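Long-range contacts in MNMC2 (Aquifex aeolicus, PDB 3VYW), which uses S-adenosylmethionine to methylate a modified wobble uridine of tRNA, working without the oxidase domain usually fused to such enzymes: residues Leu35-Asn40 / Ser196-Pro201; Pro85-Glu90 / Lys219-Ser224; Ile98-Val103 / Ala187-His192. One frame throughout, in Å; residues are numbered along the deposited sequence.

Interaction 1 of 3, residues Leu35-Asn40 / Ser196-Pro201; sequences LRFAYN and SPYKNP. With SAM (S-adenosylmethionine), chain E.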
loop_
_atom_site.group_PDB
_atom_site.type_symbol
_atom_site.label_atom_id
_atom_site.label_comp_id
_atom_site.label_asym_id
_atom_site.label_seq_id
_atom_site.Cartn_x
_atom_site.Cartn_y
_atom_site.Cartn_z
ATOM N N LEU A 35 18.097 8.549 -9.085
ATOM C CA LEU A 35 18.991 8.283 -8.001
ATOM C C LEU A 35 18.421 8.677 -6.671
ATOM O O LEU A 35 18.553 7.988 -5.713
ATOM C CB LEU A 35 20.270 9.040 -8.221
ATOM C CG LEU A 35 21.122 8.563 -9.355
ATOM C CD1 LEU A 35 22.414 9.309 -9.389
ATOM C CD2 LEU A 35 21.368 7.088 -9.242
ATOM N N ARG A 36 17.807 9.827 -6.609
ATOM C CA ARG A 36 17.123 10.230 -5.412
ATOM C C ARG A 36 15.872 9.444 -4.975
ATOM O O ARG A 36 15.682 9.238 -3.826
ATOM C CB ARG A 36 16.951 11.740 -5.379
ATOM C CG ARG A 36 15.554 12.220 -5.266
ATOM C CD ARG A 36 15.480 13.602 -4.733
ATOM N NE ARG A 36 15.875 14.566 -5.712
ATOM C CZ ARG A 36 16.515 15.663 -5.415
ATOM N NH1 ARG A 36 16.828 15.934 -4.181
ATOM N NH2 ARG A 36 16.853 16.471 -6.358
ATOM N N PHE A 37 15.027 9.025 -5.895
ATOM C CA PHE A 37 13.791 8.353 -5.536
ATOM C C PHE A 37 13.782 6.854 -5.465
ATOM O O PHE A 37 12.902 6.308 -4.917
ATOM C CB PHE A 37 12.682 8.756 -6.475
ATOM C CG PHE A 37 12.306 10.170 -6.375
ATOM C CD1 PHE A 37 11.968 10.866 -7.473
ATOM C CD2 PHE A 37 12.312 10.794 -5.189
ATOM C CE1 PHE A 37 11.643 12.178 -7.388
ATOM C CE2 PHE A 37 11.978 12.108 -5.088
ATOM C CZ PHE A 37 11.641 12.800 -6.189
ATOM N N ALA A 38 14.743 6.197 -6.066
ATOM C CA ALA A 38 14.761 4.754 -6.112
ATOM C C ALA A 38 15.160 4.119 -4.825
ATOM O O ALA A 38 15.713 4.735 -3.986
ATOM C CB ALA A 38 15.634 4.259 -7.237
ATOM N N TYR A 39 14.847 2.862 -4.689
ATOM C CA TYR A 39 15.239 2.099 -3.533
ATOM C C TYR A 39 16.633 1.502 -3.619
ATOM O O TYR A 39 17.414 1.875 -4.458
ATOM C CB TYR A 39 14.193 1.057 -3.190
ATOM C CG TYR A 39 14.143 -0.116 -4.087
ATOM C CD1 TYR A 39 13.342 -1.162 -3.803
ATOM C CD2 TYR A 39 14.887 -0.167 -5.210
ATOM C CE1 TYR A 39 13.279 -2.243 -4.621
ATOM C CE2 TYR A 39 14.844 -1.240 -6.026
ATOM C CZ TYR A 39 14.028 -2.273 -5.722
ATOM O OH TYR A 39 13.974 -3.354 -6.520
ATOM N N ASN A 40 16.968 0.629 -2.699
ATOM C CA ASN A 40 18.261 0.036 -2.705
ATOM C C ASN A 40 18.266 -1.423 -3.118
ATOM O O ASN A 40 18.271 -2.282 -2.296
ATOM C CB ASN A 40 18.867 0.161 -1.322
ATOM C CG ASN A 40 18.342 1.327 -0.550
ATOM O OD1 ASN A 40 18.551 2.441 -0.904
ATOM N ND2 ASN A 40 17.717 1.060 0.535
ATOM N N SER A 196 6.465 2.756 0.034
ATOM C CA SER A 196 6.087 3.998 -0.565
ATOM C C SER A 196 6.182 3.913 -2.070
ATOM O O SER A 196 6.885 3.105 -2.579
ATOM C CB SER A 196 6.915 5.103 0.044
ATOM O OG SER A 196 7.516 5.873 -0.921
ATOM N N PRO A 197 5.420 4.707 -2.787
ATOM C CA PRO A 197 5.236 4.470 -4.203
ATOM C C PRO A 197 6.474 4.547 -5.061
ATOM O O PRO A 197 6.571 3.823 -5.985
ATOM C CB PRO A 197 4.222 5.531 -4.586
ATOM C CG PRO A 197 3.438 5.725 -3.368
ATOM C CD PRO A 197 4.192 5.210 -2.195
ATOM N N TYR A 198 7.372 5.456 -4.779
ATOM C CA TYR A 198 8.621 5.500 -5.480
ATOM C C TYR A 198 9.427 4.262 -5.201
ATOM O O TYR A 198 10.059 3.724 -6.061
ATOM C CB TYR A 198 9.388 6.744 -5.118
ATOM C CG TYR A 198 8.757 8.005 -5.589
ATOM C CD1 TYR A 198 9.068 9.194 -5.012
ATOM C CD2 TYR A 198 7.843 8.009 -6.590
ATOM C CE1 TYR A 198 8.494 10.358 -5.426
ATOM C CE2 TYR A 198 7.274 9.174 -7.014
ATOM C CZ TYR A 198 7.613 10.342 -6.420
ATOM O OH TYR A 198 7.051 11.504 -6.798
ATOM N N LYS A 199 9.407 3.858 -3.957
ATOM C CA LYS A 199 10.039 2.662 -3.485
ATOM C C LYS A 199 9.488 1.347 -3.972
ATOM O O LYS A 199 10.230 0.444 -4.201
ATOM C CB LYS A 199 10.034 2.651 -1.983
ATOM C CG LYS A 199 11.269 3.210 -1.382
ATOM C CD LYS A 199 11.976 4.020 -2.406
ATOM C CE LYS A 199 12.434 5.320 -1.832
ATOM N NZ LYS A 199 13.645 5.096 -1.041
ATOM N N ASN A 200 8.172 1.257 -4.073
ATOM C CA ASN A 200 7.446 0.036 -4.332
ATOM C C ASN A 200 6.439 0.246 -5.430
ATOM O O ASN A 200 5.293 0.094 -5.239
ATOM C CB ASN A 200 6.708 -0.274 -3.051
ATOM C CG ASN A 200 6.473 -1.728 -2.805
ATOM O OD1 ASN A 200 6.092 -2.093 -1.746
ATOM N ND2 ASN A 200 6.683 -2.528 -3.758
ATOM N N PRO A 201 6.893 0.570 -6.606
ATOM C CA PRO A 201 6.035 1.058 -7.666
ATOM C C PRO A 201 4.946 0.134 -8.213
ATOM O O PRO A 201 3.933 0.646 -8.611
ATOM C CB PRO A 201 7.019 1.501 -8.734
ATOM C CG PRO A 201 8.336 1.156 -8.248
ATOM C CD PRO A 201 8.268 0.988 -6.807
HETATM N N SAM E . 0.856 -4.191 6.261
HETATM C CA SAM E . 1.993 -4.562 7.016
HETATM C C SAM E . 1.530 -4.506 8.419
HETATM O O SAM E . 2.172 -4.944 9.342
HETATM O OXT SAM E . 0.448 -4.045 8.631
HETATM C CB SAM E . 3.092 -3.627 6.563
HETATM C CG SAM E . 3.606 -4.161 5.221
HETATM S SD SAM E . 4.801 -3.320 4.470
HETATM C CE SAM E . 4.389 -1.745 4.446
HETATM C "C5'" SAM E . 4.947 -3.769 2.881
HETATM C "C4'" SAM E . 4.730 -5.254 2.560
HETATM O "O4'" SAM E . 4.394 -5.397 1.193
HETATM C "C3'" SAM E . 5.955 -6.123 2.745
HETATM O "O3'" SAM E . 5.585 -7.347 3.339
HETATM C "C2'" SAM E . 6.422 -6.406 1.344
HETATM O "O2'" SAM E . 7.075 -7.643 1.281
HETATM C "C1'" SAM E . 5.134 -6.439 0.592
HETATM N N9 SAM E . 5.265 -6.292 -0.874
HETATM C C8 SAM E . 5.967 -5.406 -1.541
HETATM N N7 SAM E . 5.840 -5.554 -2.845
HETATM C C5 SAM E . 5.042 -6.559 -3.046
HETATM C C6 SAM E . 4.487 -7.247 -4.203
HETATM N N6 SAM E . 4.770 -6.887 -5.443
HETATM N N1 SAM E . 3.689 -8.253 -3.987
HETATM C C2 SAM E . 3.377 -8.634 -2.784
HETATM N N3 SAM E . 3.847 -8.071 -1.713
HETATM C C4 SAM E . 4.673 -7.046 -1.759
HETATM O O HOH W 1 12.672 2.051 -6.230
#

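Interaction 2 of 3, residues Pro85-Glu90 / Lys219-Ser224; sequences PSRILE and KGYWVS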
loop_
_atom_site.group_PDB
_atom_site.type_symbol
_atom_site.label_atom_id
_atom_site.label_comp_id
_atom_site.label_asym_id
_atom_site.label_seq_id
_atom_site.Cartn_x
_atom_site.Cartn_y
_atom_site.Cartn_z
ATOM N N PRO A 85 -10.677 4.973 9.401
ATOM C CA PRO A 85 -11.070 5.521 8.119
ATOM C C PRO A 85 -11.780 4.511 7.262
ATOM O O PRO A 85 -12.561 4.900 6.457
ATOM C CB PRO A 85 -9.756 5.926 7.491
ATOM C CG PRO A 85 -8.759 5.895 8.569
ATOM C CD PRO A 85 -9.229 4.936 9.580
ATOM N N SER A 86 -11.534 3.235 7.435
ATOM C CA SER A 86 -12.194 2.246 6.618
ATOM C C SER A 86 -13.659 2.098 6.957
ATOM O O SER A 86 -14.471 1.767 6.128
ATOM C CB SER A 86 -11.491 0.914 6.736
ATOM O OG SER A 86 -11.456 0.471 8.043
ATOM N N ARG A 87 -13.973 2.341 8.211
ATOM C CA ARG A 87 -15.324 2.348 8.676
ATOM C C ARG A 87 -15.870 0.973 8.905
ATOM O O ARG A 87 -17.036 0.807 9.066
ATOM C CB ARG A 87 -16.199 3.065 7.682
ATOM C CG ARG A 87 -15.800 4.489 7.470
ATOM C CD ARG A 87 -16.983 5.389 7.631
ATOM N NE ARG A 87 -16.708 6.690 7.071
ATOM C CZ ARG A 87 -17.614 7.643 6.958
ATOM N NH1 ARG A 87 -18.849 7.416 7.378
ATOM N NH2 ARG A 87 -17.283 8.808 6.426
ATOM N N ILE A 88 -15.026 -0.016 8.914
ATOM C CA ILE A 88 -15.496 -1.357 9.104
ATOM C C ILE A 88 -16.114 -1.524 10.467
ATOM O O ILE A 88 -17.017 -2.268 10.631
ATOM C CB ILE A 88 -14.420 -2.390 8.816
ATOM C CG1 ILE A 88 -13.301 -2.281 9.807
ATOM C CG2 ILE A 88 -13.895 -2.189 7.424
ATOM C CD1 ILE A 88 -12.067 -3.004 9.372
ATOM N N LEU A 89 -15.607 -0.801 11.437
ATOM C CA LEU A 89 -16.067 -0.883 12.792
ATOM C C LEU A 89 -17.494 -0.440 12.959
ATOM O O LEU A 89 -18.207 -0.982 13.750
ATOM C CB LEU A 89 -15.163 -0.093 13.718
ATOM C CG LEU A 89 -13.693 -0.460 13.791
ATOM C CD1 LEU A 89 -13.014 0.217 14.953
ATOM C CD2 LEU A 89 -13.491 -1.950 13.848
ATOM N N GLU A 90 -17.880 0.595 12.246
ATOM C CA GLU A 90 -19.255 0.990 12.181
ATOM C C GLU A 90 -20.081 -0.083 11.521
ATOM O O GLU A 90 -21.122 -0.445 11.987
ATOM C CB GLU A 90 -19.383 2.217 11.320
ATOM C CG GLU A 90 -18.917 3.503 11.939
ATOM C CD GLU A 90 -18.823 4.607 10.915
ATOM O OE1 GLU A 90 -19.548 4.559 9.909
ATOM O OE2 GLU A 90 -18.013 5.517 11.101
ATOM N N LYS A 219 -19.548 0.412 -1.800
ATOM C CA LYS A 219 -19.672 1.221 -0.624
ATOM C C LYS A 219 -18.498 0.999 0.272
ATOM O O LYS A 219 -18.447 1.506 1.340
ATOM C CB LYS A 219 -20.952 0.890 0.116
ATOM C CG LYS A 219 -22.200 1.228 -0.655
ATOM C CD LYS A 219 -22.558 2.674 -0.481
ATOM C CE LYS A 219 -23.832 3.009 -1.209
ATOM N NZ LYS A 219 -24.033 4.475 -1.233
ATOM N N GLY A 220 -17.575 0.185 -0.185
ATOM C CA GLY A 220 -16.338 -0.049 0.489
ATOM C C GLY A 220 -15.370 1.091 0.353
ATOM O O GLY A 220 -15.446 1.868 -0.559
ATOM N N TYR A 221 -14.422 1.113 1.265
ATOM C CA TYR A 221 -13.396 2.120 1.394
ATOM C C TYR A 221 -11.985 1.585 1.151
ATOM O O TYR A 221 -11.634 0.538 1.590
ATOM C CB TYR A 221 -13.468 2.719 2.791
ATOM C CG TYR A 221 -14.624 3.633 2.984
ATOM C CD1 TYR A 221 -15.799 3.186 3.515
ATOM C CD2 TYR A 221 -14.551 4.944 2.614
ATOM C CE1 TYR A 221 -16.858 4.023 3.681
ATOM C CE2 TYR A 221 -15.604 5.783 2.782
ATOM C CZ TYR A 221 -16.757 5.316 3.317
ATOM O OH TYR A 221 -17.795 6.169 3.472
ATOM N N TRP A 222 -11.189 2.359 0.446
ATOM C CA TRP A 222 -9.821 2.041 0.205
ATOM C C TRP A 222 -8.981 2.967 1.008
ATOM O O TRP A 222 -9.153 4.139 0.931
ATOM C CB TRP A 222 -9.558 2.231 -1.257
ATOM C CG TRP A 222 -8.153 2.044 -1.733
ATOM C CD1 TRP A 222 -7.654 0.983 -2.403
ATOM C CD2 TRP A 222 -7.051 2.989 -1.684
ATOM N NE1 TRP A 222 -6.370 1.177 -2.723
ATOM C CE2 TRP A 222 -5.946 2.343 -2.310
ATOM C CE3 TRP A 222 -6.874 4.235 -1.162
ATOM C CZ2 TRP A 222 -4.721 2.941 -2.424
ATOM C CZ3 TRP A 222 -5.632 4.815 -1.259
ATOM C CH2 TRP A 222 -4.588 4.184 -1.881
ATOM N N VAL A 223 -8.080 2.444 1.807
ATOM C CA VAL A 223 -7.303 3.265 2.698
ATOM C C VAL A 223 -5.799 3.077 2.610
ATOM O O VAL A 223 -5.313 2.001 2.426
ATOM C CB VAL A 223 -7.751 3.106 4.152
ATOM C CG1 VAL A 223 -9.148 3.583 4.325
ATOM C CG2 VAL A 223 -7.636 1.689 4.612
ATOM N N SER A 224 -5.072 4.162 2.731
ATOM C CA SER A 224 -3.652 4.093 2.803
ATOM C C SER A 224 -3.108 5.246 3.589
ATOM O O SER A 224 -3.721 6.257 3.693
ATOM C CB SER A 224 -3.061 4.065 1.412
ATOM O OG SER A 224 -1.684 3.998 1.468
#

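Interaction 3 of 3, residues Ile98-Val103 / Ala187-His192; sequences IRILDV and ADAVFH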
loop_
_atom_site.group_PDB
_atom_site.type_symbol
_atom_site.label_atom_id
_atom_site.label_comp_id
_atom_site.label_asym_id
_atom_site.label_seq_id
_atom_site.Cartn_x
_atom_site.Cartn_y
_atom_site.Cartn_z
ATOM N N ILE A 98 -17.552 -9.206 7.428
ATOM C CA ILE A 98 -16.768 -8.120 6.932
ATOM C C ILE A 98 -15.658 -8.695 6.102
ATOM O O ILE A 98 -15.012 -9.600 6.520
ATOM C CB ILE A 98 -16.190 -7.312 8.081
ATOM C CG1 ILE A 98 -17.234 -6.380 8.638
ATOM C CG2 ILE A 98 -15.045 -6.461 7.620
ATOM C CD1 ILE A 98 -17.500 -5.217 7.735
ATOM N N ARG A 99 -15.442 -8.157 4.921
ATOM C CA ARG A 99 -14.362 -8.586 4.075
ATOM C C ARG A 99 -13.259 -7.555 3.899
ATOM O O ARG A 99 -13.496 -6.456 3.513
ATOM C CB ARG A 99 -14.905 -8.948 2.717
ATOM C CG ARG A 99 -16.217 -9.670 2.766
ATOM C CD ARG A 99 -16.386 -10.520 1.541
ATOM N NE ARG A 99 -17.433 -11.506 1.696
ATOM C CZ ARG A 99 -18.688 -11.225 1.993
ATOM N NH1 ARG A 99 -19.056 -9.983 2.179
ATOM N NH2 ARG A 99 -19.570 -12.192 2.110
ATOM N N ILE A 100 -12.037 -7.951 4.175
ATOM C CA ILE A 100 -10.909 -7.085 3.982
ATOM C C ILE A 100 -9.935 -7.595 2.960
ATOM O O ILE A 100 -9.509 -8.705 3.015
ATOM C CB ILE A 100 -10.140 -6.912 5.270
ATOM C CG1 ILE A 100 -11.055 -6.407 6.345
ATOM C CG2 ILE A 100 -8.987 -5.971 5.059
ATOM C CD1 ILE A 100 -10.371 -6.283 7.664
ATOM N N LEU A 101 -9.568 -6.734 2.040
ATOM C CA LEU A 101 -8.537 -7.010 1.082
ATOM C C LEU A 101 -7.292 -6.358 1.612
ATOM O O LEU A 101 -7.248 -5.198 1.782
ATOM C CB LEU A 101 -8.925 -6.387 -0.242
ATOM C CG LEU A 101 -8.682 -7.126 -1.524
ATOM C CD1 LEU A 101 -8.088 -6.265 -2.597
ATOM C CD2 LEU A 101 -7.801 -8.290 -1.249
ATOM N N ASP A 102 -6.273 -7.132 1.910
ATOM C CA ASP A 102 -5.088 -6.580 2.519
ATOM C C ASP A 102 -3.916 -6.593 1.592
ATOM O O ASP A 102 -3.452 -7.616 1.238
ATOM C CB ASP A 102 -4.755 -7.390 3.746
ATOM C CG ASP A 102 -3.797 -6.714 4.631
ATOM O OD1 ASP A 102 -3.929 -5.518 4.793
ATOM O OD2 ASP A 102 -2.906 -7.355 5.179
ATOM N N VAL A 103 -3.410 -5.434 1.236
ATOM C CA VAL A 103 -2.296 -5.349 0.328
ATOM C C VAL A 103 -0.993 -5.234 1.089
ATOM O O VAL A 103 -0.652 -4.202 1.549
ATOM C CB VAL A 103 -2.456 -4.116 -0.553
ATOM C CG1 VAL A 103 -1.226 -3.862 -1.339
ATOM C CG2 VAL A 103 -3.621 -4.236 -1.472
ATOM N N ALA A 187 -14.577 -6.566 -1.369
ATOM C CA ALA A 187 -14.147 -6.137 -0.059
ATOM C C ALA A 187 -14.863 -4.947 0.507
ATOM O O ALA A 187 -15.176 -4.036 -0.185
ATOM C CB ALA A 187 -12.662 -5.890 -0.067
ATOM N N ASP A 188 -15.165 -5.004 1.783
ATOM C CA ASP A 188 -15.566 -3.848 2.549
ATOM C C ASP A 188 -14.482 -2.824 2.772
ATOM O O ASP A 188 -14.747 -1.666 2.814
ATOM C CB ASP A 188 -16.203 -4.268 3.848
ATOM C CG ASP A 188 -17.484 -4.930 3.628
ATOM O OD1 ASP A 188 -18.390 -4.273 3.138
ATOM O OD2 ASP A 188 -17.602 -6.115 3.913
ATOM N N ALA A 189 -13.270 -3.291 2.993
ATOM C CA ALA A 189 -12.129 -2.457 3.184
ATOM C C ALA A 189 -10.995 -2.998 2.392
ATOM O O ALA A 189 -10.800 -4.168 2.360
ATOM C CB ALA A 189 -11.751 -2.447 4.631
ATOM N N VAL A 190 -10.227 -2.132 1.765
ATOM C CA VAL A 190 -8.954 -2.508 1.225
ATOM C C VAL A 190 -7.923 -1.777 2.017
ATOM O O VAL A 190 -7.957 -0.607 2.078
ATOM C CB VAL A 190 -8.794 -2.039 -0.197
ATOM C CG1 VAL A 190 -7.431 -2.411 -0.730
ATOM C CG2 VAL A 190 -9.903 -2.566 -1.053
ATOM N N PHE A 191 -7.017 -2.488 2.641
ATOM C CA PHE A 191 -5.966 -1.844 3.369
ATOM C C PHE A 191 -4.785 -1.861 2.465
ATOM O O PHE A 191 -4.187 -2.859 2.297
ATOM C CB PHE A 191 -5.604 -2.654 4.590
ATOM C CG PHE A 191 -6.602 -2.604 5.681
ATOM C CD1 PHE A 191 -6.598 -3.570 6.645
ATOM C CD2 PHE A 191 -7.530 -1.615 5.750
ATOM C CE1 PHE A 191 -7.504 -3.548 7.649
ATOM C CE2 PHE A 191 -8.428 -1.580 6.759
ATOM C CZ PHE A 191 -8.421 -2.548 7.705
ATOM N N HIS A 192 -4.450 -0.748 1.873
ATOM C CA HIS A 192 -3.430 -0.760 0.904
ATOM C C HIS A 192 -2.162 -0.296 1.476
ATOM O O HIS A 192 -1.890 0.865 1.499
ATOM C CB HIS A 192 -3.861 0.154 -0.198
ATOM C CG HIS A 192 -3.152 -0.074 -1.475
ATOM N ND1 HIS A 192 -3.751 -0.498 -2.536
ATOM C CD2 HIS A 192 -1.852 0.083 -1.811
ATOM C CE1 HIS A 192 -2.893 -0.622 -3.509
ATOM N NE2 HIS A 192 -1.713 -0.267 -3.143
#

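Interaction 1 of 3, residues Leu35-Asn40 / Ser196-Pro201
Asn200 ND2 is gripped by two acceptors: N7 of the S-adenosylmethionine adenine, 3.3 Å away in a nearly straight bond (164° at the hydrogen), and the carboxylate oxygen Glu202 OE1. The bond from CA to CB of Asn200 points away from residues 35-40, and chi1 of -150° sets CG anti to the backbone N; OD1 accepts the N-H of Phe195, so both ends fix the amide's rotation. The turn carrying it is closed by Asn200 N bonding to Ser196 O at 2.7 Å. No direct hydrogen bond joins this turn to the end of helix 24-37, but one water does, accepting from Tyr39 N at 2.8 Å and donating to Tyr198 O. The rest is van der Waals contact of side chains with each other and with backbone carbonyls. The rings of Phe37 and Tyr198 run alongside each other and point the same way, their planes oblique at 34°. Tyr198 CE1 sits over the centre of the Phe37 ring, 3.7 Å above its plane, and the opposite face carries Arg36 CG nearer the rim. Lys199, bent at three torsions, brings its CE to 3.3 Å from Phe37 O, while its CD lies 3.8 Å from Tyr39 CB. An alanine at Phe37 removes the ring that Tyr198 CE1 covers, and would probably loosen the packing of the helix end on this turn. In this Rossmann-type methyltransferase the loop after strand 187-192 forms part of the S-adenosylmethionine pocket, and helix 24-37 packs against it.

Interaction 2 of 3, residues Pro85-Glu90 / Lys219-Ser224
The Tyr221 ring carries Pro85 O and Arg87 CG over its faces, the latter 4.0 Å from Tyr221 CE1, while Ser86 O comes in obliquely to 3.3 Å from Tyr221 CD1. Further out, the guanidinium of Arg87 lies almost parallel to the ring, the planes 8° apart, yet what sits over its centre is the phenol oxygen, Tyr221 OH, 3.7 Å above the plane. That hydroxyl is hydrogen-bonded to Pro262 O, which would help fix the end of the tyrosine. Arg87 is bent at chi2, and its NH1 has a long salt bridge to Glu90 OE1 at 3.9 Å. Its backbone has positive phi (79°), ending helix 74-86 and serving as the N-cap position of helix 88-94. This junction packs on one face of the Rossmann-type sheet, where Tyr221 and Val223, two residues apart on strand 220-224, both point toward it and Trp222 between them points away. Two residues further along the strand than Tyr221, Val223 CG1 reaches Pro85 CB at 4.0 Å and Ser86 N at 3.9 Å. The hydroxyl of buried Ser86 is paired back to Phe82 O within its own helix.

Interaction 3 of 3, residues Ile98-Val103 / Ala187-His192
Strands 98-103 and 189-192 run parallel, their axes 4.6 Å apart at 19°, and Arg99 O, Ala189 O, Leu101 O and Phe191 O accept in turn from Ala189 N, Leu101 N, Phe191 N and Val103 N. Where the second strand turns a corner, a side chain carries the pairing on: Asp188 OD2 takes the N-H of Arg99 through its anti lone pair, 3.1 Å and almost straight at 170°. The other oxygen, OD1, forms a salt bridge with Arg95, so this buried carboxylate is held at both ends and probably kept ionised. Arg99 itself pairs through NE with Glu128. On one face of the sheet Ile100 CG2 lies over the Phe191 ring in a CH-pi contact, 4.0 Å from its centroid. Asp102 OD1 meets the same ring at the edge, in its plane, with the carboxylate turned 88° to it, and reaches Phe191 CB at 3.3 Å; Asp102 OD2 is bonded to Ser131 OG. On the other face Val103 CG1 stands over the centre of the His192 ring, 4.0 Å away, and His192 NE2 is hydrogen-bonded to Leu203 O. These are neighbouring parallel strands in the core of the Rossmann-like methyltransferase sheet: helices 88-94 and 109-121 cover the Phe191 face and helix 206-213 the Val190 face, while strands 126-133 and 220-224 flank the pair.

Overall arrangement
Interactions 2 and 3 share one mixed sheet, in its parallel part, their centres 8 Å apart: strand 187-192 bonds to 97-103 on one side and to 220-224 on the other, with Val223 O 2.9 Å from His192 N. Helix 88-94 precedes strand 97-103, so the chain passes from the helix junction of interaction 2 straight into the first strand of interaction 3. Interaction 1 lies about 25 Å from interaction 3 and 27 Å from interaction 2, centre to centre, across the middle of the chain. Along the chain the first segments come in the order 35-40, 85-90, 98-103, the second 187-192, 196-201, 219-224. The loop after strand 187-192 thus carries the chain from the sheet core to the cofactor pocket, where interaction 1 packs it on helix 24-37.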